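Local coordinates for protein member of s1p family of ribosomal proteins (Pyrococcus furiosus, PDB 5YH1) that probably acts as a manganese-dependent exonuclease on nucleic acids, the chain here being the DHH-domain part of a longer ribosomal-protein-family member, at residues A[102-107]-A[138-144]; A[152-158]-A[180-184]. One frame throughout, in Å; residues are numbered along the deposited sequence.

Contact 1 (A[102-107]-A[138-144]); sequences SRAPFY and NGGTTED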
loop_
_atom_site.group_PDB
_atom_site.type_symbol
_atom_site.label_atom_id
_atom_site.label_comp_id
_atom_site.label_asym_id
_atom_site.label_seq_id
_atom_site.Cartn_x
_atom_site.Cartn_y
_atom_site.Cartn_z
ATOM N N SER A 102 -7.661 -7.287 10.820
ATOM C CA SER A 102 -8.484 -6.256 10.222
ATOM C C SER A 102 -8.305 -5.026 11.083
ATOM O O SER A 102 -8.566 -5.071 12.292
ATOM C CB SER A 102 -9.955 -6.675 10.222
ATOM O OG SER A 102 -10.177 -7.747 9.322
ATOM N N ARG A 103 -7.845 -3.939 10.479
ATOM C CA ARG A 103 -7.640 -2.692 11.198
ATOM C C ARG A 103 -8.986 -2.011 11.445
ATOM O O ARG A 103 -9.164 -1.344 12.447
ATOM C CB ARG A 103 -6.666 -1.777 10.431
ATOM N N ALA A 104 -9.944 -2.202 10.546
ATOM C CA ALA A 104 -11.289 -1.657 10.731
ATOM C C ALA A 104 -12.077 -2.440 11.790
ATOM O O ALA A 104 -11.847 -3.630 11.975
ATOM C CB ALA A 104 -12.036 -1.683 9.413
ATOM N N PRO A 105 -13.037 -1.780 12.469
ATOM C CA PRO A 105 -13.884 -2.468 13.453
ATOM C C PRO A 105 -15.042 -3.266 12.820
ATOM O O PRO A 105 -16.046 -3.555 13.477
ATOM C CB PRO A 105 -14.416 -1.309 14.306
ATOM C CG PRO A 105 -14.520 -0.174 13.332
ATOM C CD PRO A 105 -13.422 -0.361 12.317
ATOM N N PHE A 106 -14.906 -3.611 11.546
ATOM C CA PHE A 106 -15.857 -4.490 10.890
ATOM C C PHE A 106 -15.156 -5.196 9.737
ATOM O O PHE A 106 -14.028 -4.854 9.377
ATOM C CB PHE A 106 -17.094 -3.706 10.426
ATOM C CG PHE A 106 -16.820 -2.700 9.340
ATOM C CD1 PHE A 106 -16.313 -1.444 9.644
ATOM C CD2 PHE A 106 -17.112 -2.994 8.010
ATOM C CE1 PHE A 106 -16.079 -0.512 8.640
ATOM C CE2 PHE A 106 -16.883 -2.061 7.008
ATOM C CZ PHE A 106 -16.359 -0.825 7.325
ATOM N N TYR A 107 -15.818 -6.206 9.189
ATOM C CA TYR A 107 -15.274 -6.989 8.093
ATOM C C TYR A 107 -15.413 -6.166 6.799
ATOM O O TYR A 107 -16.425 -6.230 6.111
ATOM C CB TYR A 107 -16.009 -8.333 8.027
ATOM C CG TYR A 107 -15.345 -9.463 7.258
ATOM C CD1 TYR A 107 -14.093 -9.324 6.659
ATOM C CD2 TYR A 107 -15.977 -10.695 7.157
ATOM C CE1 TYR A 107 -13.512 -10.378 5.964
ATOM C CE2 TYR A 107 -15.397 -11.751 6.477
ATOM C CZ TYR A 107 -14.164 -11.589 5.884
ATOM O OH TYR A 107 -13.599 -12.656 5.210
ATOM N N ASN A 138 -14.624 -8.921 15.774
ATOM C CA ASN A 138 -15.328 -8.199 14.734
ATOM C C ASN A 138 -16.407 -9.183 14.311
ATOM O O ASN A 138 -16.366 -10.343 14.728
ATOM C CB ASN A 138 -14.415 -7.936 13.524
ATOM C CG ASN A 138 -13.681 -6.610 13.592
ATOM O OD1 ASN A 138 -13.841 -5.831 14.527
ATOM N ND2 ASN A 138 -12.848 -6.351 12.580
ATOM N N GLY A 139 -17.338 -8.737 13.468
ATOM C CA GLY A 139 -18.223 -9.664 12.768
ATOM C C GLY A 139 -19.642 -9.779 13.290
ATOM O O GLY A 139 -20.521 -10.284 12.591
ATOM N N GLY A 140 -19.877 -9.318 14.510
ATOM C CA GLY A 140 -21.169 -9.512 15.165
ATOM C C GLY A 140 -22.184 -8.399 14.978
ATOM O O GLY A 140 -23.138 -8.315 15.749
ATOM N N THR A 141 -21.992 -7.547 13.971
ATOM C CA THR A 141 -22.887 -6.410 13.746
ATOM C C THR A 141 -23.424 -6.338 12.328
ATOM O O THR A 141 -22.982 -7.054 11.420
ATOM C CB THR A 141 -22.203 -5.060 14.021
ATOM O OG1 THR A 141 -21.337 -4.740 12.933
ATOM C CG2 THR A 141 -21.424 -5.072 15.355
ATOM N N THR A 142 -24.374 -5.429 12.153
ATOM C CA THR A 142 -25.008 -5.184 10.868
ATOM C C THR A 142 -24.017 -4.657 9.807
ATOM O O THR A 142 -24.183 -4.924 8.619
ATOM C CB THR A 142 -26.217 -4.248 11.076
ATOM O OG1 THR A 142 -27.224 -4.972 11.805
ATOM C CG2 THR A 142 -26.805 -3.754 9.750
ATOM N N GLU A 143 -22.961 -3.974 10.242
ATOM C CA GLU A 143 -21.921 -3.479 9.321
ATOM C C GLU A 143 -21.121 -4.620 8.675
ATOM O O GLU A 143 -20.409 -4.406 7.695
ATOM C CB GLU A 143 -20.958 -2.523 10.041
ATOM C CG GLU A 143 -21.492 -1.110 10.234
ATOM C CD GLU A 143 -22.708 -1.044 11.151
ATOM O OE1 GLU A 143 -23.696 -0.375 10.773
ATOM O OE2 GLU A 143 -22.694 -1.669 12.239
ATOM N N ASP A 144 -21.233 -5.821 9.233
ATOM C CA ASP A 144 -20.549 -6.989 8.700
ATOM C C ASP A 144 -21.350 -7.745 7.632
ATOM O O ASP A 144 -20.788 -8.579 6.921
ATOM C CB ASP A 144 -20.180 -7.925 9.842
ATOM C CG ASP A 144 -19.266 -7.253 10.857
ATOM O OD1 ASP A 144 -18.097 -7.008 10.502
ATOM O OD2 ASP A 144 -19.719 -6.955 11.983
HETATM O O HOH W 1 -17.915 -5.755 13.531
HETATM O O HOH W 2 -19.109 -5.628 5.485
#
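Asp144 and Tyr107 join the two loops through one short, nearly straight bond, Tyr107 N to Asp144 OD1, 2.7 Å long with an N-H...O angle of 166°. From Asp144 CB the chain turns so that CG lies beside its own backbone N (chi1 -60°), which is tied to Thr141 O, and the carboxylate sits between Thr141 and residues 106-107. CG stands 4.2 Å from Phe106 CB. Beyond it, OD1 meets Tyr107 N almost along the C-O bond and packs against Phe106 CA at 3.4 Å. The second oxygen faces its own loop: Thr141 N reaches OD2 on the anti lone pair (3.1 Å), while Thr141 OG1 comes from above the carboxylate plane at 2.9 Å. Water 1 also donates to OD2 (2.7 Å) and links it with Pro105 O and Gly139 N. A carboxylate suits this place because both oxygens accept; an alanine here would probably leave Tyr107 N, Thr141 N and Thr141 OG1 without this acceptor and take away the direct bond between the loops. Gly139 has a positive phi at which a CB would jam against the preceding carbonyl. Phe106 lays CD2 3.6 Å from Glu143 O. The Tyr107 ring packs on strands 58-63 and 132-136 and on helix 145-152, its OH bonded to Asp115 of helix 109-126.

Contact 2 (A[152-158]-A[180-184]); sequences KAYGVKI and YVDVH
Lys152 bends at its second torsion (chi2 -51°) and then runs extended to NZ, while Asp182 turns CG beside its own backbone N (chi1 -63°), so that ammonium and carboxylate meet between the two segments. NZ forms a salt bridge to Asp182 OD2 at 2.8 Å, coming from the syn side, and also donates to Val156 O (2.9 Å). The long, flexible lysine thus reaches back across the turn it opens, and its CE passes 3.3 Å from Tyr180 O. Ile158 N takes the same OD2 from the anti side at 3.0 Å, with an N-H...O angle of 153°. The two donors approach from opposite faces of the carboxylate plane, so a single oxygen grips both a side chain and the start of a strand, and the nearby positive charge would probably keep the aspartate ionised. This is one margin of the five-stranded parallel sheet of the DHH domain: strand 158-161 begins beside strand 183-185, an outermost strand within the chain. Ile158 O accepts from Asp182 N at 3.0 Å, in the carbonyl plane, and more weakly from Val183 N (3.5 Å). Ile158, at the start of its strand, and Val181, just before the next, bring branched apolar side chains together: Ile158 CG2 meets Val181 CG1 at 3.7 Å, and both side chains also touch Tyr148 of helix 145-152. Gly155, with positive phi, is the C-prime residue of the Schellman motif ending that helix; in the turn before it, Tyr154 OH and Ala153 O bond to Gly274 and Arg288 of the second subunit.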
loop_
_atom_site.group_PDB
_atom_site.type_symbol
_atom_site.label_atom_id
_atom_site.label_comp_id
_atom_site.label_asym_id
_atom_site.label_seq_id
_atom_site.Cartn_x
_atom_site.Cartn_y
_atom_site.Cartn_z
ATOM N N LYS A 152 -21.613 -15.807 1.243
ATOM C CA LYS A 152 -22.698 -16.770 1.045
ATOM C C LYS A 152 -22.951 -17.084 -0.440
ATOM O O LYS A 152 -23.416 -18.166 -0.769
ATOM C CB LYS A 152 -23.971 -16.317 1.763
ATOM C CG LYS A 152 -23.887 -16.470 3.289
ATOM C CD LYS A 152 -23.425 -17.863 3.726
ATOM C CE LYS A 152 -23.666 -18.095 5.212
ATOM N NZ LYS A 152 -23.147 -19.412 5.673
ATOM N N ALA A 153 -22.590 -16.171 -1.333
ATOM C CA ALA A 153 -22.608 -16.485 -2.760
ATOM C C ALA A 153 -21.654 -17.638 -3.095
ATOM O O ALA A 153 -21.792 -18.278 -4.139
ATOM C CB ALA A 153 -22.262 -15.257 -3.580
ATOM N N TYR A 154 -20.698 -17.915 -2.209
ATOM C CA TYR A 154 -19.772 -19.030 -2.392
ATOM C C TYR A 154 -20.068 -20.229 -1.481
ATOM O O TYR A 154 -19.281 -21.174 -1.442
ATOM C CB TYR A 154 -18.329 -18.528 -2.207
ATOM C CG TYR A 154 -17.949 -17.560 -3.293
ATOM C CD1 TYR A 154 -18.334 -16.231 -3.224
ATOM C CD2 TYR A 154 -17.245 -17.985 -4.417
ATOM C CE1 TYR A 154 -18.022 -15.342 -4.238
ATOM C CE2 TYR A 154 -16.926 -17.105 -5.436
ATOM C CZ TYR A 154 -17.313 -15.785 -5.344
ATOM O OH TYR A 154 -17.006 -14.907 -6.364
ATOM N N GLY A 155 -21.195 -20.204 -0.771
ATOM C CA GLY A 155 -21.548 -21.279 0.181
ATOM C C GLY A 155 -20.591 -21.453 1.357
ATOM O O GLY A 155 -20.449 -22.557 1.901
ATOM N N VAL A 156 -19.932 -20.369 1.754
ATOM C CA VAL A 156 -18.937 -20.411 2.825
ATOM C C VAL A 156 -19.619 -20.422 4.195
ATOM O O VAL A 156 -20.590 -19.700 4.418
ATOM C CB VAL A 156 -17.954 -19.220 2.708
ATOM C CG1 VAL A 156 -17.194 -18.977 4.001
ATOM C CG2 VAL A 156 -16.981 -19.458 1.553
ATOM N N LYS A 157 -19.116 -21.256 5.099
ATOM C CA LYS A 157 -19.607 -21.276 6.481
ATOM C C LYS A 157 -18.790 -20.331 7.341
ATOM O O LYS A 157 -17.596 -20.138 7.109
ATOM C CB LYS A 157 -19.602 -22.694 7.034
ATOM C CG LYS A 157 -20.601 -23.570 6.300
ATOM C CD LYS A 157 -20.669 -24.957 6.893
ATOM C CE LYS A 157 -21.789 -25.759 6.246
ATOM N NZ LYS A 157 -21.791 -27.152 6.771
ATOM N N ILE A 158 -19.464 -19.722 8.310
ATOM C CA ILE A 158 -18.937 -18.575 9.016
ATOM C C ILE A 158 -19.172 -18.734 10.518
ATOM O O ILE A 158 -20.306 -18.951 10.957
ATOM C CB ILE A 158 -19.609 -17.267 8.530
ATOM C CG1 ILE A 158 -19.428 -17.077 7.015
ATOM C CG2 ILE A 158 -19.038 -16.065 9.265
ATOM C CD1 ILE A 158 -20.327 -16.010 6.420
ATOM N N TYR A 180 -27.037 -14.402 8.684
ATOM C CA TYR A 180 -25.990 -14.534 7.672
ATOM C C TYR A 180 -24.785 -15.347 8.133
ATOM O O TYR A 180 -23.862 -15.552 7.353
ATOM C CB TYR A 180 -25.532 -13.154 7.213
ATOM C CG TYR A 180 -26.645 -12.339 6.617
ATOM C CD1 TYR A 180 -26.916 -12.387 5.253
ATOM C CD2 TYR A 180 -27.441 -11.537 7.419
ATOM C CE1 TYR A 180 -27.947 -11.642 4.702
ATOM C CE2 TYR A 180 -28.478 -10.790 6.881
ATOM C CZ TYR A 180 -28.720 -10.846 5.523
ATOM O OH TYR A 180 -29.738 -10.098 5.001
ATOM N N VAL A 181 -24.783 -15.803 9.386
ATOM C CA VAL A 181 -23.676 -16.610 9.908
ATOM C C VAL A 181 -24.193 -17.882 10.572
ATOM O O VAL A 181 -25.336 -17.933 11.015
ATOM C CB VAL A 181 -22.791 -15.816 10.899
ATOM C CG1 VAL A 181 -22.246 -14.552 10.236
ATOM C CG2 VAL A 181 -23.539 -15.474 12.178
ATOM N N ASP A 182 -23.329 -18.886 10.659
ATOM C CA ASP A 182 -23.713 -20.223 11.108
ATOM C C ASP A 182 -23.667 -20.409 12.626
ATOM O O ASP A 182 -24.452 -21.173 13.185
ATOM C CB ASP A 182 -22.829 -21.261 10.414
ATOM C CG ASP A 182 -23.025 -21.260 8.897
ATOM O OD1 ASP A 182 -23.885 -22.027 8.441
ATOM O OD2 ASP A 182 -22.384 -20.456 8.177
ATOM N N VAL A 183 -22.724 -19.752 13.288
ATOM C CA VAL A 183 -22.751 -19.672 14.747
ATOM C C VAL A 183 -22.123 -18.360 15.197
ATOM O O VAL A 183 -21.056 -17.960 14.702
ATOM C CB VAL A 183 -22.068 -20.871 15.431
ATOM C CG1 VAL A 183 -20.581 -20.912 15.131
ATOM C CG2 VAL A 183 -22.304 -20.833 16.940
ATOM N N HIS A 184 -22.814 -17.689 16.116
ATOM C CA HIS A 184 -22.394 -16.405 16.635
ATOM C C HIS A 184 -22.257 -16.514 18.157
ATOM O O HIS A 184 -23.252 -16.657 18.865
ATOM C CB HIS A 184 -23.408 -15.350 16.214
ATOM C CG HIS A 184 -23.001 -13.947 16.532
ATOM N ND1 HIS A 184 -23.812 -12.867 16.266
ATOM C CD2 HIS A 184 -21.894 -13.449 17.127
ATOM C CE1 HIS A 184 -23.212 -11.759 16.661
ATOM N NE2 HIS A 184 -22.051 -12.086 17.196
#

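Helix 145-152 ties the contacts together: residues 138-144 of contact 1 lead into it and residues 152-158 of contact 2 carry the chain out. They lie about 15 Å apart, centre to centre, yet the segments touch where Gly140 CA packs 3.4 Å from His184 CE1. Contact 1 gathers loops that follow strands 97-102 and 132-136, whereas contact 2 lies where strands 158-161 and 183-185 begin. The manganese is on the side of contact 1, where the Asn138 side chain is about 8 Å from the bound manganese ion. The preceding Asp137 binds the metal with Asp67, His163 and Asp229. Contact 2 lies away from that site, although strand 158-161, which begins there, leads on to His163.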